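Local atomic coordinates of hypothetical protein TM1012 (PDB entry 2FCL), a protein that probably transfers nucleotidyl groups, as a putative nucleotidyltransferase related to the aminoglycoside-2''-adenylyltransferases. Residues Met13-Glu17 and Ala45-Pro50. Numbering follows the deposited sequence.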
ATOM      1  N   MET A  13     -13.407  -6.257  12.090  1.00 42.40           N
ATOM      2  CA  MET A  13     -12.395  -7.076  11.357  1.00 41.98           C
ATOM      3  C   MET A  13     -10.981  -6.680  11.777  1.00 38.12           C
ATOM      4  O   MET A  13     -10.259  -7.470  12.392  1.00 39.51           O
ATOM      5  CB  MET A  13     -12.576  -6.909   9.839  1.00 42.53           C
ATOM      6  CG  MET A  13     -11.554  -7.663   8.969  1.00 43.56           C
ATOM      7  SD  MET A  13     -11.942  -7.617   7.201  1.00 46.16           S
ATOM      8  CE  MET A  13     -13.401  -8.660   7.139  1.00 45.98           C
ATOM      9  N   ILE A  14     -10.601  -5.449  11.444  1.00 32.89           N
ATOM     10  CA  ILE A  14      -9.241  -4.954  11.649  1.00 26.93           C
ATOM     11  C   ILE A  14      -8.975  -4.719  13.142  1.00 21.76           C
ATOM     12  O   ILE A  14      -9.814  -4.152  13.844  1.00 21.98           O
ATOM     13  CB  ILE A  14      -9.029  -3.671  10.825  1.00 25.63           C
ATOM     14  CG1 ILE A  14      -9.044  -4.015   9.324  1.00 24.35           C
ATOM     15  CG2 ILE A  14      -7.739  -2.974  11.206  1.00 26.11           C
ATOM     16  CD1 ILE A  14      -9.627  -2.955   8.486  1.00 24.57           C
ATOM     17  N   ARG A  15      -7.816  -5.163  13.626  1.00 19.31           N
ATOM     18  CA  ARG A  15      -7.515  -5.039  15.056  1.00 17.91           C
ATOM     19  C   ARG A  15      -7.333  -3.560  15.406  1.00 16.36           C
ATOM     20  O   ARG A  15      -6.846  -2.767  14.587  1.00 15.03           O
ATOM     21  CB  ARG A  15      -6.268  -5.821  15.440  1.00 19.21           C
ATOM     22  CG  ARG A  15      -6.407  -7.327  15.265  1.00 23.41           C
ATOM     23  CD  ARG A  15      -5.273  -8.067  15.958  1.00 28.20           C
ATOM     24  N   PRO A  16      -7.736  -3.171  16.620  1.00 14.86           N
ATOM     25  CA  PRO A  16      -7.691  -1.773  17.020  1.00 15.65           C
ATOM     26  C   PRO A  16      -6.326  -1.109  16.839  1.00 15.02           C
ATOM     27  O   PRO A  16      -6.271   0.059  16.476  1.00 14.14           O
ATOM     28  CB  PRO A  16      -8.077  -1.828  18.500  1.00 19.13           C
ATOM     29  CG  PRO A  16      -8.897  -3.011  18.617  1.00 20.08           C
ATOM     30  CD  PRO A  16      -8.318  -4.012  17.687  1.00 17.10           C
ATOM     31  N   GLU A  17      -5.243  -1.826  17.114  1.00 13.65           N
ATOM     32  CA  GLU A  17      -3.911  -1.222  16.997  1.00 14.36           C
ATOM     33  C   GLU A  17      -3.649  -0.737  15.566  1.00 12.66           C
ATOM     34  O   GLU A  17      -3.024   0.310  15.367  1.00 12.38           O
ATOM     35  CB  GLU A  17      -2.793  -2.164  17.468  1.00 16.82           C
ATOM     36  CG  GLU A  17      -2.756  -3.538  16.831  1.00 18.98           C
ATOM     37  CD  GLU A  17      -3.586  -4.601  17.588  1.00 23.60           C
ATOM     38  OE1 GLU A  17      -4.583  -4.257  18.279  1.00 21.74           O
ATOM     39  OE2 GLU A  17      -3.237  -5.798  17.472  1.00 28.99           O
ATOM     40  N   ALA A  45      -8.366  -6.012   3.920  1.00 11.08           N
ATOM     41  CA  ALA A  45      -9.240  -6.062   5.084  1.00 11.50           C
ATOM     42  C   ALA A  45     -10.236  -4.913   5.113  1.00 11.52           C
ATOM     43  O   ALA A  45     -11.415  -5.101   5.406  1.00 13.18           O
ATOM     44  CB  ALA A  45      -8.422  -6.111   6.366  1.00 13.65           C
ATOM     45  N   LEU A  46      -9.776  -3.710   4.785  1.00 10.06           N
ATOM     46  CA  LEU A  46     -10.667  -2.560   4.712  1.00 10.79           C
ATOM     47  C   LEU A  46     -11.790  -2.777   3.718  1.00 11.05           C
ATOM     48  O   LEU A  46     -12.880  -2.244   3.894  1.00 12.85           O
ATOM     49  CB  LEU A  46      -9.888  -1.309   4.315  1.00 11.05           C
ATOM     50  CG  LEU A  46      -9.039  -0.690   5.427  1.00 11.28           C
ATOM     51  CD1 LEU A  46      -8.080   0.329   4.855  1.00 12.22           C
ATOM     52  CD2 LEU A  46      -9.913  -0.081   6.500  1.00 14.52           C
ATOM     53  N   GLN A  47     -11.494  -3.510   2.649  1.00 11.01           N
ATOM     54  CA  GLN A  47     -12.465  -3.793   1.596  1.00 11.20           C
ATOM     55  C   GLN A  47     -13.281  -5.048   1.844  1.00 12.32           C
ATOM     56  O   GLN A  47     -14.089  -5.418   1.008  1.00 15.52           O
ATOM     57  CB  GLN A  47     -11.753  -3.856   0.239  1.00 11.14           C
ATOM     58  CG  GLN A  47     -11.115  -2.521  -0.116  1.00 11.08           C
ATOM     59  CD  GLN A  47     -10.570  -2.468  -1.508  1.00 10.42           C
ATOM     60  OE1 GLN A  47     -11.330  -2.438  -2.470  1.00 11.87           O
ATOM     61  NE2 GLN A  47      -9.245  -2.499  -1.636  1.00 10.10           N
ATOM     62  N   GLY A  48     -13.116  -5.669   3.006  1.00 12.94           N
ATOM     63  CA  GLY A  48     -13.950  -6.798   3.404  1.00 13.96           C
ATOM     64  C   GLY A  48     -13.348  -8.181   3.295  1.00 14.36           C
ATOM     65  O   GLY A  48     -14.027  -9.161   3.611  1.00 16.38           O
ATOM     66  N   VAL A  49     -12.106  -8.297   2.825  1.00 14.13           N
ATOM     67  CA  VAL A  49     -11.469  -9.615   2.660  1.00 13.37           C
ATOM     68  C   VAL A  49     -10.891 -10.017   4.006  1.00 15.29           C
ATOM     69  O   VAL A  49     -10.103  -9.276   4.569  1.00 15.55           O
ATOM     70  CB  VAL A  49     -10.350  -9.580   1.599  1.00 13.70           C
ATOM     71  CG1 VAL A  49      -9.879 -10.990   1.249  1.00 16.50           C
ATOM     72  CG2 VAL A  49     -10.795  -8.831   0.360  1.00 14.37           C
ATOM     73  N   PRO A  50     -11.307 -11.176   4.563  1.00 17.99           N
ATOM     74  CA  PRO A  50     -10.850 -11.539   5.918  1.00 18.93           C
ATOM     75  C   PRO A  50      -9.432 -12.109   5.965  1.00 20.58           C
ATOM     76  O   PRO A  50      -9.232 -13.298   6.236  1.00 23.35           O
ATOM     77  CB  PRO A  50     -11.888 -12.572   6.352  1.00 21.11           C
ATOM     78  CG  PRO A  50     -12.224 -13.243   5.116  1.00 19.70           C
ATOM     79  CD  PRO A  50     -12.250 -12.173   4.035  1.00 18.56           C
TER
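Met13 lays its thioether end over the backbone turn that follows helix 40-46, meeting Ala45 and then Gly48 to Pro50. The side chain runs straight out, with CG anti to the backbone N (chi1 178°) and chi2 also extended, then bends at chi3 (-70°), which brings CE against Gly48 O and the Pro50 ring. SD sits 3.1 Å from Ala45 O. Val49 O lies 3.6 Å from the same SD, so the sulfur meets two carbonyl oxygens. The methyl CE is 3.6 Å from Gly48 O and passes over the CA and CB side of Pro50, with CA the nearer at 4.0 Å. Ala45 O is also the acceptor for Gly48 N, at 3.0 Å, and the sulfur therefore approaches an oxygen already engaged in closing the helix.

Ile14 supplies most of the apolar part of the contact, against the last turn of helix 40-46. Its CG1 rests 3.7 Å from the Ala45 methyl, CB, and its CD1 reaches CD2 of Leu46 at 3.5 Å, the two branched chains crossing at a slant. Ala45 CB thus has Ile14 on it as well as the Met13 sulfur, and Leu42, one turn earlier, also touches Ile14.

The N-terminal segment leading into helix 16-22 is in this way packed against a Schellman motif, in which Gly48, at positive phi, is the C-prime residue and Val49 N bonds back to Phe44 O to end helix 40-46.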